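Long-range contacts in Slr0280 protein (Synechocystis sp., PDB 5H3K), which is of unknown function but carries a domain of the phosphodiester glycosidase (NAGPA) family, and so may act on sugar phosphodiester bonds: residues A[432-437]-A[452-457]; A[413-418]-A[462-467]. One frame throughout, in Å; residues are numbered along the deposited sequence.

Interaction 1 (A[432-437]-A[452-457]); sequences VYVVQN and QQMPIP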
ATOM      1  N   VAL A 432     -34.636  -6.395  -9.823  1.00 11.57           N
ATOM      2  CA  VAL A 432     -33.508  -7.052 -10.482  1.00 12.83           C
ATOM      3  C   VAL A 432     -33.944  -7.779 -11.748  1.00 13.57           C
ATOM      4  O   VAL A 432     -34.991  -8.440 -11.769  1.00 12.95           O
ATOM      5  CB  VAL A 432     -32.736  -8.015  -9.535  1.00 12.99           C
ATOM      6  CG1 VAL A 432     -33.651  -9.096  -8.981  1.00 15.23           C
ATOM      7  CG2 VAL A 432     -31.520  -8.648 -10.260  1.00 10.82           C
ATOM      8  N   TYR A 433     -33.135  -7.646 -12.801  1.00  7.81           N
ATOM      9  CA  TYR A 433     -33.324  -8.408 -14.029  1.00  9.47           C
ATOM     10  C   TYR A 433     -32.113  -9.299 -14.202  1.00 11.22           C
ATOM     11  O   TYR A 433     -30.973  -8.810 -14.238  1.00  8.83           O
ATOM     12  CB  TYR A 433     -33.467  -7.469 -15.229  1.00  9.26           C
ATOM     13  CG  TYR A 433     -34.613  -6.492 -15.078  1.00 11.08           C
ATOM     14  CD1 TYR A 433     -35.841  -6.729 -15.686  1.00 14.50           C
ATOM     15  CD2 TYR A 433     -34.477  -5.338 -14.312  1.00 11.95           C
ATOM     16  CE1 TYR A 433     -36.900  -5.831 -15.541  1.00 14.78           C
ATOM     17  CE2 TYR A 433     -35.529  -4.438 -14.156  1.00 17.15           C
ATOM     18  CZ  TYR A 433     -36.734  -4.690 -14.774  1.00 20.62           C
ATOM     19  OH  TYR A 433     -37.763  -3.789 -14.622  1.00 16.75           O
ATOM     20  N   VAL A 434     -32.356 -10.606 -14.283  1.00  7.99           N
ATOM     21  CA  VAL A 434     -31.282 -11.574 -14.439  1.00  7.91           C
ATOM     22  C   VAL A 434     -30.981 -11.758 -15.924  1.00 12.04           C
ATOM     23  O   VAL A 434     -31.889 -12.013 -16.723  1.00 11.13           O
ATOM     24  CB  VAL A 434     -31.644 -12.931 -13.805  1.00  9.08           C
ATOM     25  CG1 VAL A 434     -30.474 -13.889 -13.912  1.00 10.06           C
ATOM     26  CG2 VAL A 434     -32.046 -12.746 -12.352  1.00 11.70           C
ATOM     27  N   VAL A 435     -29.711 -11.608 -16.296  1.00  5.86           N
ATOM     28  CA  VAL A 435     -29.285 -11.781 -17.685  1.00  7.11           C
ATOM     29  C   VAL A 435     -28.327 -12.969 -17.774  1.00 10.59           C
ATOM     30  O   VAL A 435     -27.367 -13.068 -17.003  1.00  9.03           O
ATOM     31  CB  VAL A 435     -28.621 -10.499 -18.242  1.00  8.28           C
ATOM     32  CG1 VAL A 435     -28.256 -10.687 -19.708  1.00  9.09           C
ATOM     33  CG2 VAL A 435     -29.553  -9.298 -18.074  1.00  7.56           C
ATOM     34  N   GLN A 436     -28.614 -13.895 -18.683  1.00  7.84           N
ATOM     35  CA  GLN A 436     -27.745 -15.045 -18.910  1.00  9.14           C
ATOM     36  C   GLN A 436     -27.539 -15.192 -20.394  1.00 11.76           C
ATOM     37  O   GLN A 436     -28.503 -15.217 -21.148  1.00 10.30           O
ATOM     38  CB  GLN A 436     -28.368 -16.324 -18.351  1.00 11.28           C
ATOM     39  CG  GLN A 436     -28.579 -16.319 -16.855  1.00 15.40           C
ATOM     40  CD  GLN A 436     -29.206 -17.608 -16.348  1.00 20.35           C
ATOM     41  OE1 GLN A 436     -30.412 -17.670 -16.085  1.00 21.56           O
ATOM     42  NE2 GLN A 436     -28.388 -18.642 -16.204  1.00 19.30           N
ATOM     43  N   ASN A 437     -26.283 -15.251 -20.820  1.00 13.54           N
ATOM     44  CA  ASN A 437     -25.961 -15.370 -22.238  1.00 15.11           C
ATOM     45  C   ASN A 437     -26.700 -14.332 -23.080  1.00 15.43           C
ATOM     46  O   ASN A 437     -27.308 -14.661 -24.105  1.00 15.55           O
ATOM     47  CB  ASN A 437     -26.264 -16.780 -22.753  1.00 16.43           C
ATOM     48  CG  ASN A 437     -25.531 -17.088 -24.038  1.00 25.70           C
ATOM     49  OD1 ASN A 437     -24.401 -16.635 -24.240  1.00 24.71           O
ATOM     50  ND2 ASN A 437     -26.172 -17.843 -24.926  1.00 27.18           N
ATOM     51  N   GLN A 452     -31.593 -11.033   1.852  1.00 36.38           N
ATOM     52  CA  GLN A 452     -31.573 -11.838   0.610  1.00 33.30           C
ATOM     53  C   GLN A 452     -30.367 -11.658  -0.340  1.00 32.06           C
ATOM     54  O   GLN A 452     -29.541 -10.755  -0.173  1.00 29.00           O
ATOM     55  CB  GLN A 452     -32.929 -11.851  -0.124  1.00 36.08           C
ATOM     56  CG  GLN A 452     -33.202 -10.702  -1.068  1.00 34.68           C
ATOM     57  CD  GLN A 452     -34.676 -10.600  -1.420  1.00 36.08           C
ATOM     58  OE1 GLN A 452     -35.201  -9.509  -1.638  1.00 36.68           O
ATOM     59  NE2 GLN A 452     -35.352 -11.742  -1.473  1.00 36.77           N
ATOM     60  N   GLN A 453     -30.266 -12.543  -1.325  1.00 29.86           N
ATOM     61  CA  GLN A 453     -29.009 -12.723  -2.040  1.00 31.46           C
ATOM     62  C   GLN A 453     -29.184 -13.323  -3.443  1.00 27.93           C
ATOM     63  O   GLN A 453     -29.357 -14.531  -3.586  1.00 37.60           O
ATOM     64  CB  GLN A 453     -28.117 -13.622  -1.185  1.00 28.42           C
ATOM     65  CG  GLN A 453     -26.688 -13.769  -1.633  1.00 30.59           C
ATOM     66  CD  GLN A 453     -25.817 -14.358  -0.532  1.00 41.84           C
ATOM     67  OE1 GLN A 453     -25.966 -14.011   0.643  1.00 48.71           O
ATOM     68  NE2 GLN A 453     -24.912 -15.258  -0.905  1.00 33.06           N
ATOM     69  N   MET A 454     -29.142 -12.474  -4.469  1.00 28.48           N
ATOM     70  CA  MET A 454     -29.229 -12.928  -5.857  1.00 25.90           C
ATOM     71  C   MET A 454     -27.887 -13.493  -6.281  1.00 24.33           C
ATOM     72  O   MET A 454     -26.869 -12.817  -6.148  1.00 23.37           O
ATOM     73  CB  MET A 454     -29.547 -11.761  -6.808  1.00 26.35           C
ATOM     74  CG  MET A 454     -30.974 -11.244  -6.846  1.00 25.92           C
ATOM     75  SD  MET A 454     -32.184 -12.501  -7.318  1.00 47.10           S
ATOM     76  CE  MET A 454     -31.330 -13.339  -8.643  1.00 23.97           C
ATOM     77  N   PRO A 455     -27.872 -14.722  -6.813  1.00 19.04           N
ATOM     78  CA  PRO A 455     -26.658 -15.148  -7.508  1.00 18.30           C
ATOM     79  C   PRO A 455     -26.463 -14.292  -8.764  1.00 18.05           C
ATOM     80  O   PRO A 455     -27.452 -13.898  -9.399  1.00 14.36           O
ATOM     81  CB  PRO A 455     -26.965 -16.592  -7.920  1.00 19.76           C
ATOM     82  CG  PRO A 455     -28.148 -17.004  -7.082  1.00 20.60           C
ATOM     83  CD  PRO A 455     -28.919 -15.758  -6.815  1.00 25.50           C
ATOM     84  N   ILE A 456     -25.213 -13.978  -9.086  1.00 12.96           N
ATOM     85  CA  ILE A 456     -24.871 -13.365 -10.364  1.00 13.02           C
ATOM     86  C   ILE A 456     -24.431 -14.477 -11.315  1.00 13.19           C
ATOM     87  O   ILE A 456     -23.470 -15.209 -11.038  1.00 12.56           O
ATOM     88  CB  ILE A 456     -23.729 -12.325 -10.223  1.00 10.21           C
ATOM     89  CG1 ILE A 456     -24.103 -11.231  -9.219  1.00  9.02           C
ATOM     90  CG2 ILE A 456     -23.391 -11.735 -11.578  1.00  9.83           C
ATOM     91  CD1 ILE A 456     -22.906 -10.346  -8.782  1.00  8.39           C
ATOM     92  N   PRO A 457     -25.137 -14.625 -12.446  1.00 11.33           N
ATOM     93  CA  PRO A 457     -24.835 -15.748 -13.347  1.00 15.62           C
ATOM     94  C   PRO A 457     -23.431 -15.650 -13.927  1.00 15.17           C
ATOM     95  O   PRO A 457     -23.017 -14.558 -14.329  1.00 14.12           O
ATOM     96  CB  PRO A 457     -25.876 -15.591 -14.469  1.00 14.92           C
ATOM     97  CG  PRO A 457     -26.970 -14.763 -13.865  1.00 13.51           C
ATOM     98  CD  PRO A 457     -26.284 -13.827 -12.916  1.00 15.04           C
TER
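In the β-hairpin formed by strands 430-436 and 439-446, the first strand, which belongs to a large mixed sheet, is covered on one face by residues 454-457 of the chain that follows. The covering residues run in nearly the same direction as strand 430-436, the touching parts only 20° apart, yet no hydrogen bond joins them. They pack on the face of the strand, whose backbone bonds go to Tyr444, Thr441 and Ala442 of the hairpin partner and to Ile463 and Tyr461 of strand 460-466. The two paths converge along their length: the CA atoms of Val432 and Met454 are 8.6 Å apart, those of Gln436 and Pro457 6.3 Å.

Met454 bridges the wider end. Its CG is anti to the carbonyl carbon, and bends at chi2 (-59°) and chi3 (-42°) curl the chain, so that CG and CE serve two different valines. CG meets CG1 of Val432 tip to tip at 4.0 Å, that methyl standing in the crowded position between the backbone N and the carbonyl carbon. The Met454 side chain crosses that of Val434 obliquely and brings CE 3.8 Å from Val434 CG2. Leu462 of strand 460-466 also touches the Met454 side chain.

Val434 links the two ends of the contact, one methyl to each. CG1, anti to the backbone N, reaches the Pro457 ring, 3.6 Å from its CG. Ile456, between the two covering residues, turns from the strand to Leu462 and Trp419. At the tight end the Pro457 and Gln436 side chains cross at about a right angle, with Gln436 CG 3.7 Å from Pro457 CB, while Pro457 CG also sits 3.6 Å from the carbonyl O of Val435.

Interaction 2 (A[413-418]-A[462-467]); sequences ARYTPA and LIIDRG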
ATOM      1  N   ALA A 413     -28.169   0.240 -12.338  1.00  9.24           N
ATOM      2  CA  ALA A 413     -26.851  -0.314 -12.005  1.00  8.95           C
ATOM      3  C   ALA A 413     -26.692  -1.703 -12.603  1.00 11.42           C
ATOM      4  O   ALA A 413     -27.677  -2.383 -12.913  1.00 10.19           O
ATOM      5  CB  ALA A 413     -26.647  -0.352 -10.497  1.00  8.16           C
ATOM      6  N   ARG A 414     -25.449  -2.130 -12.781  1.00  7.37           N
ATOM      7  CA  ARG A 414     -25.195  -3.440 -13.351  1.00  7.87           C
ATOM      8  C   ARG A 414     -24.152  -4.123 -12.471  1.00  6.79           C
ATOM      9  O   ARG A 414     -23.252  -3.461 -11.934  1.00  6.75           O
ATOM     10  CB  ARG A 414     -24.698  -3.278 -14.789  1.00  8.94           C
ATOM     11  CG  ARG A 414     -24.971  -4.445 -15.702  1.00 11.03           C
ATOM     12  CD  ARG A 414     -24.717  -4.061 -17.164  1.00 11.04           C
ATOM     13  NE  ARG A 414     -23.299  -3.872 -17.481  1.00 11.93           N
ATOM     14  CZ  ARG A 414     -22.489  -4.850 -17.870  1.00 12.56           C
ATOM     15  NH1 ARG A 414     -22.942  -6.102 -17.968  1.00 12.72           N
ATOM     16  NH2 ARG A 414     -21.221  -4.582 -18.148  1.00 10.17           N
ATOM     17  N   TYR A 415     -24.297  -5.431 -12.291  1.00  4.92           N
ATOM     18  CA  TYR A 415     -23.365  -6.220 -11.502  1.00  6.01           C
ATOM     19  C   TYR A 415     -22.961  -7.456 -12.292  1.00 10.32           C
ATOM     20  O   TYR A 415     -23.809  -8.256 -12.686  1.00  6.81           O
ATOM     21  CB  TYR A 415     -23.986  -6.613 -10.164  1.00  6.96           C
ATOM     22  CG  TYR A 415     -24.121  -5.443  -9.222  1.00  6.45           C
ATOM     23  CD1 TYR A 415     -23.043  -5.036  -8.440  1.00  8.58           C
ATOM     24  CD2 TYR A 415     -25.313  -4.726  -9.129  1.00  7.39           C
ATOM     25  CE1 TYR A 415     -23.153  -3.949  -7.570  1.00  8.22           C
ATOM     26  CE2 TYR A 415     -25.436  -3.632  -8.263  1.00  6.64           C
ATOM     27  CZ  TYR A 415     -24.349  -3.251  -7.487  1.00  8.69           C
ATOM     28  OH  TYR A 415     -24.465  -2.167  -6.635  1.00  7.82           O
ATOM     29  N   THR A 416     -21.660  -7.591 -12.532  1.00  6.02           N
ATOM     30  CA  THR A 416     -21.122  -8.670 -13.358  1.00  6.31           C
ATOM     31  C   THR A 416     -20.405  -9.661 -12.442  1.00  7.84           C
ATOM     32  O   THR A 416     -20.315  -9.425 -11.233  1.00  8.36           O
ATOM     33  CB  THR A 416     -20.174  -8.127 -14.435  1.00  8.63           C
ATOM     34  OG1 THR A 416     -18.917  -7.756 -13.842  1.00  7.84           O
ATOM     35  CG2 THR A 416     -20.799  -6.937 -15.139  1.00  7.85           C
ATOM     36  N   PRO A 417     -19.923 -10.791 -12.993  1.00  7.51           N
ATOM     37  CA  PRO A 417     -19.186 -11.717 -12.129  1.00 13.06           C
ATOM     38  C   PRO A 417     -17.951 -11.117 -11.450  1.00 11.50           C
ATOM     39  O   PRO A 417     -17.519 -11.671 -10.444  1.00 11.78           O
ATOM     40  CB  PRO A 417     -18.770 -12.826 -13.096  1.00  9.72           C
ATOM     41  CG  PRO A 417     -19.894 -12.873 -14.078  1.00 11.29           C
ATOM     42  CD  PRO A 417     -20.295 -11.427 -14.272  1.00  9.45           C
ATOM     43  N   ALA A 418     -17.393 -10.028 -11.981  1.00 10.00           N
ATOM     44  CA  ALA A 418     -16.302  -9.334 -11.279  1.00 14.51           C
ATOM     45  C   ALA A 418     -16.676  -8.886  -9.857  1.00 13.83           C
ATOM     46  O   ALA A 418     -15.811  -8.788  -8.978  1.00 12.93           O
ATOM     47  CB  ALA A 418     -15.790  -8.149 -12.102  1.00 12.69           C
ATOM     48  N   LEU A 462     -26.387  -8.956 -13.590  1.00  6.08           N
ATOM     49  CA  LEU A 462     -27.659  -8.474 -13.075  1.00  6.89           C
ATOM     50  C   LEU A 462     -27.819  -7.014 -13.449  1.00  6.95           C
ATOM     51  O   LEU A 462     -26.843  -6.246 -13.432  1.00  7.62           O
ATOM     52  CB  LEU A 462     -27.720  -8.618 -11.557  1.00  6.52           C
ATOM     53  CG  LEU A 462     -27.536 -10.021 -10.990  1.00  9.72           C
ATOM     54  CD1 LEU A 462     -27.659  -9.995  -9.460  1.00  9.36           C
ATOM     55  CD2 LEU A 462     -28.590 -10.960 -11.601  1.00  8.75           C
ATOM     56  N   ILE A 463     -29.036  -6.635 -13.831  1.00  5.72           N
ATOM     57  CA  ILE A 463     -29.387  -5.232 -13.937  1.00  6.54           C
ATOM     58  C   ILE A 463     -30.219  -4.887 -12.711  1.00  8.93           C
ATOM     59  O   ILE A 463     -31.202  -5.574 -12.393  1.00  7.82           O
ATOM     60  CB  ILE A 463     -30.186  -4.930 -15.208  1.00  7.16           C
ATOM     61  CG1 ILE A 463     -29.334  -5.205 -16.450  1.00  7.96           C
ATOM     62  CG2 ILE A 463     -30.664  -3.484 -15.176  1.00  8.00           C
ATOM     63  CD1 ILE A 463     -30.144  -5.300 -17.775  1.00  7.87           C
ATOM     64  N   ILE A 464     -29.806  -3.839 -12.005  1.00  9.54           N
ATOM     65  CA  ILE A 464     -30.485  -3.396 -10.791  1.00  8.99           C
ATOM     66  C   ILE A 464     -31.134  -2.038 -11.043  1.00 13.29           C
ATOM     67  O   ILE A 464     -30.465  -1.078 -11.449  1.00  9.96           O
ATOM     68  CB  ILE A 464     -29.510  -3.277  -9.594  1.00  9.84           C
ATOM     69  CG1 ILE A 464     -28.949  -4.652  -9.209  1.00  9.19           C
ATOM     70  CG2 ILE A 464     -30.199  -2.639  -8.398  1.00 11.51           C
ATOM     71  CD1 ILE A 464     -30.001  -5.658  -8.806  1.00 12.75           C
ATOM     72  N   ASP A 465     -32.442  -1.957 -10.833  1.00 12.04           N
ATOM     73  CA  ASP A 465     -33.143  -0.691 -11.021  1.00 16.68           C
ATOM     74  C   ASP A 465     -33.435  -0.103  -9.649  1.00 15.45           C
ATOM     75  O   ASP A 465     -34.148  -0.709  -8.848  1.00 14.33           O
ATOM     76  CB  ASP A 465     -34.440  -0.918 -11.806  1.00 18.35           C
ATOM     77  CG  ASP A 465     -35.203   0.366 -12.082  1.00 22.65           C
ATOM     78  OD1 ASP A 465     -34.705   1.465 -11.731  1.00 20.64           O
ATOM     79  OD2 ASP A 465     -36.305   0.271 -12.679  1.00 24.23           O
ATOM     80  N   ARG A 466     -32.860   1.063  -9.380  1.00 14.76           N
ATOM     81  CA  ARG A 466     -33.126   1.780  -8.139  1.00 15.98           C
ATOM     82  C   ARG A 466     -33.940   3.031  -8.457  1.00 14.29           C
ATOM     83  O   ARG A 466     -33.484   3.917  -9.191  1.00 16.44           O
ATOM     84  CB  ARG A 466     -31.809   2.132  -7.429  1.00 16.04           C
ATOM     85  CG  ARG A 466     -30.932   0.912  -7.160  1.00 13.45           C
ATOM     86  CD  ARG A 466     -29.681   1.276  -6.382  1.00 10.36           C
ATOM     87  NE  ARG A 466     -28.967   0.091  -5.930  1.00 10.64           N
ATOM     88  CZ  ARG A 466     -27.700  -0.179  -6.226  1.00 11.30           C
ATOM     89  NH1 ARG A 466     -27.009   0.653  -6.983  1.00  9.68           N
ATOM     90  NH2 ARG A 466     -27.128  -1.287  -5.763  1.00 10.96           N
ATOM     91  N   GLY A 467     -35.168   3.077  -7.942  1.00 19.58           N
ATOM     92  CA  GLY A 467     -36.050   4.210  -8.183  1.00 22.97           C
ATOM     93  C   GLY A 467     -36.917   4.118  -9.433  1.00 23.44           C
ATOM     94  O   GLY A 467     -37.311   5.148  -9.996  1.00 24.85           O
TER
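Tyr415 lays one edge of its ring against Ile464, CD2 coming 3.6 Å from CG1, and carries its hydroxyl on to Arg466. Extended from CG to NE, Arg466 runs back past Ala413 and crosses the tyrosine at about a right angle, the ring and guanidinium planes 78° apart. NH2 donates to Tyr415 OH at 2.9 Å, nearly straight (169°) and in the guanidinium plane, while CG2 of Ile464 lies 3.7 Å above that plane, offset toward the rim of one face. The same hydroxyl bonds Ser405 O, NH2 also bonds Tyr423 OH, and NE forms a salt bridge with Glu430, which probably favours the charged guanidinium.

Beneath these side chains the backbones pair antiparallel. Ala413 with Ile464 and Tyr415 with Leu462 are hydrogen-bonded pairs; Ile464 N reaches Ala413 O at 2.7 Å from 32° above the carbonyl plane. Between them, the non-hydrogen-bonded pair Arg414 and Ile463 points to the other face, where Arg414 forms a salt bridge with Glu388 through NE and a cation-pi contact with Tyr461. An alanine in place of Tyr415 would remove the ring edge against Ile464 and the hydroxyl linking Arg466 to Ser405, and would probably loosen the guanidinium.

Strand 411-415 thus lies between the parallel strand 397-403 and strand 460-466, which strand 430-436 flanks on its far side.

How the interactions relate
The centres of the two contacts are only about 9 Å apart, and strand 460-466 connects them by pairing with both 411-415 and 430-436. Tyr433 N is 2.9 Å from Ile463 O, a probable hydrogen bond, and Val432 CG2 packs 3.7 Å from Ile464 CD1, so interaction 2 continues directly into the strand covered in interaction 1. Segment 452-457 also touches strand 411-415: Ile456 CG2 is 3.7 Å from Tyr415 O, and Trp419 meets both Ile456 and the Tyr415 ring. Both contacts lie well away from the middle of the chain, their centres about 34 and 30 Å from its centre, and neither contains an identified ligand or catalytic site.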